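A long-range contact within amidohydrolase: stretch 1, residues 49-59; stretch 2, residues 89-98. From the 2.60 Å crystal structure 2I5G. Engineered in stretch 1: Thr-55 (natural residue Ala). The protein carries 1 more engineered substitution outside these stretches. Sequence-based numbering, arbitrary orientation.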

# COMPACT_ATOMS: atom_id res chain seq x y z
N ALA A 49 -8.69 -11.64 7.34
CA ALA A 49 -9.25 -12.52 6.31
C ALA A 49 -8.25 -13.64 6.01
O ALA A 49 -8.65 -14.77 5.73
CB ALA A 49 -9.57 -11.73 5.03
N THR A 50 -6.96 -13.34 6.09
CA THR A 50 -5.93 -14.35 5.85
C THR A 50 -5.95 -15.35 7.01
O THR A 50 -5.86 -16.56 6.79
CB THR A 50 -4.52 -13.71 5.74
OG1 THR A 50 -4.44 -12.93 4.53
CG2 THR A 50 -3.44 -14.79 5.72
N VAL A 51 -6.07 -14.84 8.23
CA VAL A 51 -6.13 -15.68 9.41
C VAL A 51 -7.29 -16.67 9.26
O VAL A 51 -7.17 -17.84 9.61
CB VAL A 51 -6.34 -14.83 10.70
CG1 VAL A 51 -6.59 -15.73 11.90
CG2 VAL A 51 -5.12 -13.97 10.94
N ASN A 52 -8.40 -16.19 8.72
CA ASN A 52 -9.57 -17.04 8.52
C ASN A 52 -9.28 -18.20 7.59
O ASN A 52 -9.73 -19.33 7.82
CB ASN A 52 -10.73 -16.21 7.96
CG ASN A 52 -11.38 -15.34 9.02
OD1 ASN A 52 -12.18 -14.47 8.70
ND2 ASN A 52 -11.04 -15.59 10.28
N ASN A 53 -8.53 -17.93 6.52
CA ASN A 53 -8.18 -18.96 5.57
C ASN A 53 -7.32 -20.02 6.25
O ASN A 53 -7.40 -21.20 5.94
CB ASN A 53 -7.41 -18.37 4.39
CG ASN A 53 -8.28 -17.48 3.52
OD1 ASN A 53 -9.49 -17.67 3.45
ND2 ASN A 53 -7.66 -16.52 2.84
N ILE A 54 -6.49 -19.57 7.19
CA ILE A 54 -5.62 -20.48 7.92
C ILE A 54 -6.45 -21.35 8.86
O ILE A 54 -6.19 -22.55 9.00
CB ILE A 54 -4.54 -19.69 8.69
CG1 ILE A 54 -3.61 -19.00 7.69
CG2 ILE A 54 -3.75 -20.62 9.60
CD1 ILE A 54 -2.45 -18.25 8.32
N THR A 55 -7.44 -20.74 9.50
CA THR A 55 -8.31 -21.48 10.40
C THR A 55 -9.04 -22.55 9.58
O THR A 55 -9.10 -23.71 9.97
CB THR A 55 -9.35 -20.55 11.07
OG1 THR A 55 -8.71 -19.81 12.13
CG2 THR A 55 -10.52 -21.35 11.64
N ALA A 56 -9.57 -22.13 8.44
CA ALA A 56 -10.28 -23.05 7.56
C ALA A 56 -9.35 -24.15 7.06
O ALA A 56 -9.77 -25.30 6.90
CB ALA A 56 -10.87 -22.28 6.38
N SER A 57 -8.09 -23.79 6.81
CA SER A 57 -7.11 -24.76 6.34
C SER A 57 -6.78 -25.78 7.43
O SER A 57 -6.80 -26.99 7.18
CB SER A 57 -5.83 -24.03 5.90
OG SER A 57 -6.08 -23.15 4.82
N ASN A 58 -6.46 -25.30 8.63
CA ASN A 58 -6.14 -26.19 9.74
C ASN A 58 -7.26 -27.19 9.98
O ASN A 58 -7.02 -28.29 10.48
CB ASN A 58 -5.92 -25.38 11.02
CG ASN A 58 -4.65 -24.56 10.98
OD1 ASN A 58 -4.42 -23.72 11.86
ND2 ASN A 58 -3.82 -24.80 9.97
N LYS A 59 -8.49 -26.81 9.64
CA LYS A 59 -9.62 -27.71 9.84
C LYS A 59 -9.65 -28.84 8.82
O LYS A 59 -9.92 -30.00 9.16
CB LYS A 59 -10.94 -26.94 9.79
CG LYS A 59 -12.14 -27.81 10.10
CD LYS A 59 -13.44 -27.05 10.01
CE LYS A 59 -14.60 -27.99 10.28
NZ LYS A 59 -14.40 -28.67 11.58
N LEU A 89 2.64 -26.93 3.29
CA LEU A 89 3.35 -25.74 3.73
C LEU A 89 2.56 -24.48 3.33
O LEU A 89 2.40 -24.19 2.15
CB LEU A 89 4.75 -25.73 3.10
CG LEU A 89 5.54 -24.42 3.02
CD1 LEU A 89 5.59 -23.77 4.38
CD2 LEU A 89 6.95 -24.68 2.48
N TYR A 90 2.08 -23.75 4.33
CA TYR A 90 1.30 -22.54 4.08
C TYR A 90 2.08 -21.41 3.44
O TYR A 90 3.17 -21.07 3.90
CB TYR A 90 0.69 -22.01 5.38
CG TYR A 90 -0.38 -22.89 5.96
CD1 TYR A 90 -1.06 -23.82 5.17
CD2 TYR A 90 -0.75 -22.76 7.30
CE1 TYR A 90 -2.09 -24.59 5.68
CE2 TYR A 90 -1.78 -23.53 7.83
CZ TYR A 90 -2.45 -24.44 7.02
OH TYR A 90 -3.48 -25.18 7.53
N GLY A 91 1.49 -20.82 2.40
CA GLY A 91 2.13 -19.71 1.72
C GLY A 91 1.19 -18.56 1.40
O GLY A 91 -0.03 -18.73 1.28
N PHE A 92 1.77 -17.36 1.27
CA PHE A 92 1.02 -16.16 0.92
C PHE A 92 1.54 -15.70 -0.44
O PHE A 92 2.74 -15.75 -0.69
CB PHE A 92 1.28 -15.00 1.89
CG PHE A 92 0.77 -15.22 3.28
CD1 PHE A 92 0.08 -16.37 3.62
CD2 PHE A 92 0.96 -14.24 4.24
CE1 PHE A 92 -0.42 -16.54 4.91
CE2 PHE A 92 0.47 -14.39 5.53
CZ PHE A 92 -0.22 -15.54 5.86
N GLN A 93 0.65 -15.26 -1.31
CA GLN A 93 1.10 -14.77 -2.59
C GLN A 93 1.06 -13.24 -2.55
O GLN A 93 1.09 -12.57 -3.58
CB GLN A 93 0.24 -15.32 -3.72
CG GLN A 93 0.61 -16.74 -4.09
CD GLN A 93 0.35 -17.05 -5.56
OE1 GLN A 93 0.87 -16.38 -6.45
NE2 GLN A 93 -0.45 -18.09 -5.81
N ASN A 94 1.01 -12.70 -1.34
CA ASN A 94 0.97 -11.26 -1.15
C ASN A 94 1.41 -10.91 0.27
O ASN A 94 1.02 -11.58 1.22
CB ASN A 94 -0.45 -10.73 -1.39
CG ASN A 94 -0.47 -9.24 -1.69
OD1 ASN A 94 0.42 -8.50 -1.30
ND2 ASN A 94 -1.51 -8.81 -2.39
N ALA A 95 2.21 -9.86 0.40
CA ALA A 95 2.67 -9.42 1.71
C ALA A 95 1.59 -8.56 2.37
O ALA A 95 1.72 -8.17 3.53
CB ALA A 95 3.95 -8.63 1.57
N HIS A 96 0.53 -8.27 1.61
CA HIS A 96 -0.56 -7.44 2.10
C HIS A 96 -1.20 -7.94 3.39
O HIS A 96 -1.75 -7.15 4.17
CB HIS A 96 -1.63 -7.28 1.01
CG HIS A 96 -2.71 -6.31 1.37
ND1 HIS A 96 -2.44 -4.99 1.67
CD2 HIS A 96 -4.04 -6.47 1.51
CE1 HIS A 96 -3.57 -4.38 1.98
NE2 HIS A 96 -4.56 -5.26 1.89
N ALA A 97 -1.11 -9.25 3.62
CA ALA A 97 -1.67 -9.86 4.83
C ALA A 97 -1.01 -9.28 6.08
O ALA A 97 -1.61 -9.29 7.16
CB ALA A 97 -1.46 -11.35 4.78
N PHE A 98 0.22 -8.79 5.94
CA PHE A 98 0.93 -8.18 7.06
C PHE A 98 0.39 -6.78 7.31
O PHE A 98 0.70 -6.16 8.34
CB PHE A 98 2.43 -8.02 6.77
CG PHE A 98 3.15 -9.31 6.49
CD1 PHE A 98 2.93 -10.43 7.28
CD2 PHE A 98 4.10 -9.36 5.47
CE1 PHE A 98 3.66 -11.60 7.05
CE2 PHE A 98 4.84 -10.52 5.24
CZ PHE A 98 4.62 -11.64 6.03

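Helices that pack against strands commonly present one stripe of residues, spaced three or four apart, while the strand contributes alternate side chains; this contact in an amidohydrolase is a compact example. Helix 49-59 runs nearly antiparallel to strand 89-92, at 159°, with the axes 10.8 Å apart at closest approach. That gap leaves room for side chains between the two backbones, and the stripe comprises Thr-50, Ile-54, Ser-57 and Asn-58. On the strand, Tyr-90 and Phe-92 make the contacts, while Gly-91 between them makes none.

Tyr-90 is the centerpiece. Its CA-to-CB bond points toward the helix, and with chi1 at -68° (m) the ring reaches across to carry the hydroxyl to the last turn of stretch 1. There Asn-58, also m, has a CA-to-CB bond directed sideways, but its amide comes nearer and meets the ring at its edge. Asn-58 ND2 donates to Tyr-90 OH at 2.5 Å, a very short hydrogen bond whose 117° angle at the hydrogen is far from linear. Ser-57 CB lies 3.1 Å from Tyr-90 OH, but its own hydroxyl bonds back into the helix: in the m rotamer, Ser-57 OG donates to Asn-53 O at 2.6 Å, satisfying a polar group in a buried position.

Ile-54 serves both aromatics. Its m, t conformation extends CD1 to the edge of the Phe-92 ring, 4.3 Å from Phe-92 CZ, while Ile-54 CG2 rests 3.9 Å from Tyr-90 CE2. Phe-92 likewise starts sideways, yet its m rotamer brings the ring tip to the helix, where Phe-92 CZ approaches Thr-50 CG2 to 3.3 Å. Thr-50, again m, also meets the 3-10 segment: Thr-50 OG1 lies 3.4 Å from Ala-97 CB, a packing contact in which the methyl shares (Thr-50 CG2 to Ala-97 CB, 4.1 Å), and OG1 finds its hydrogen bond elsewhere in the structure.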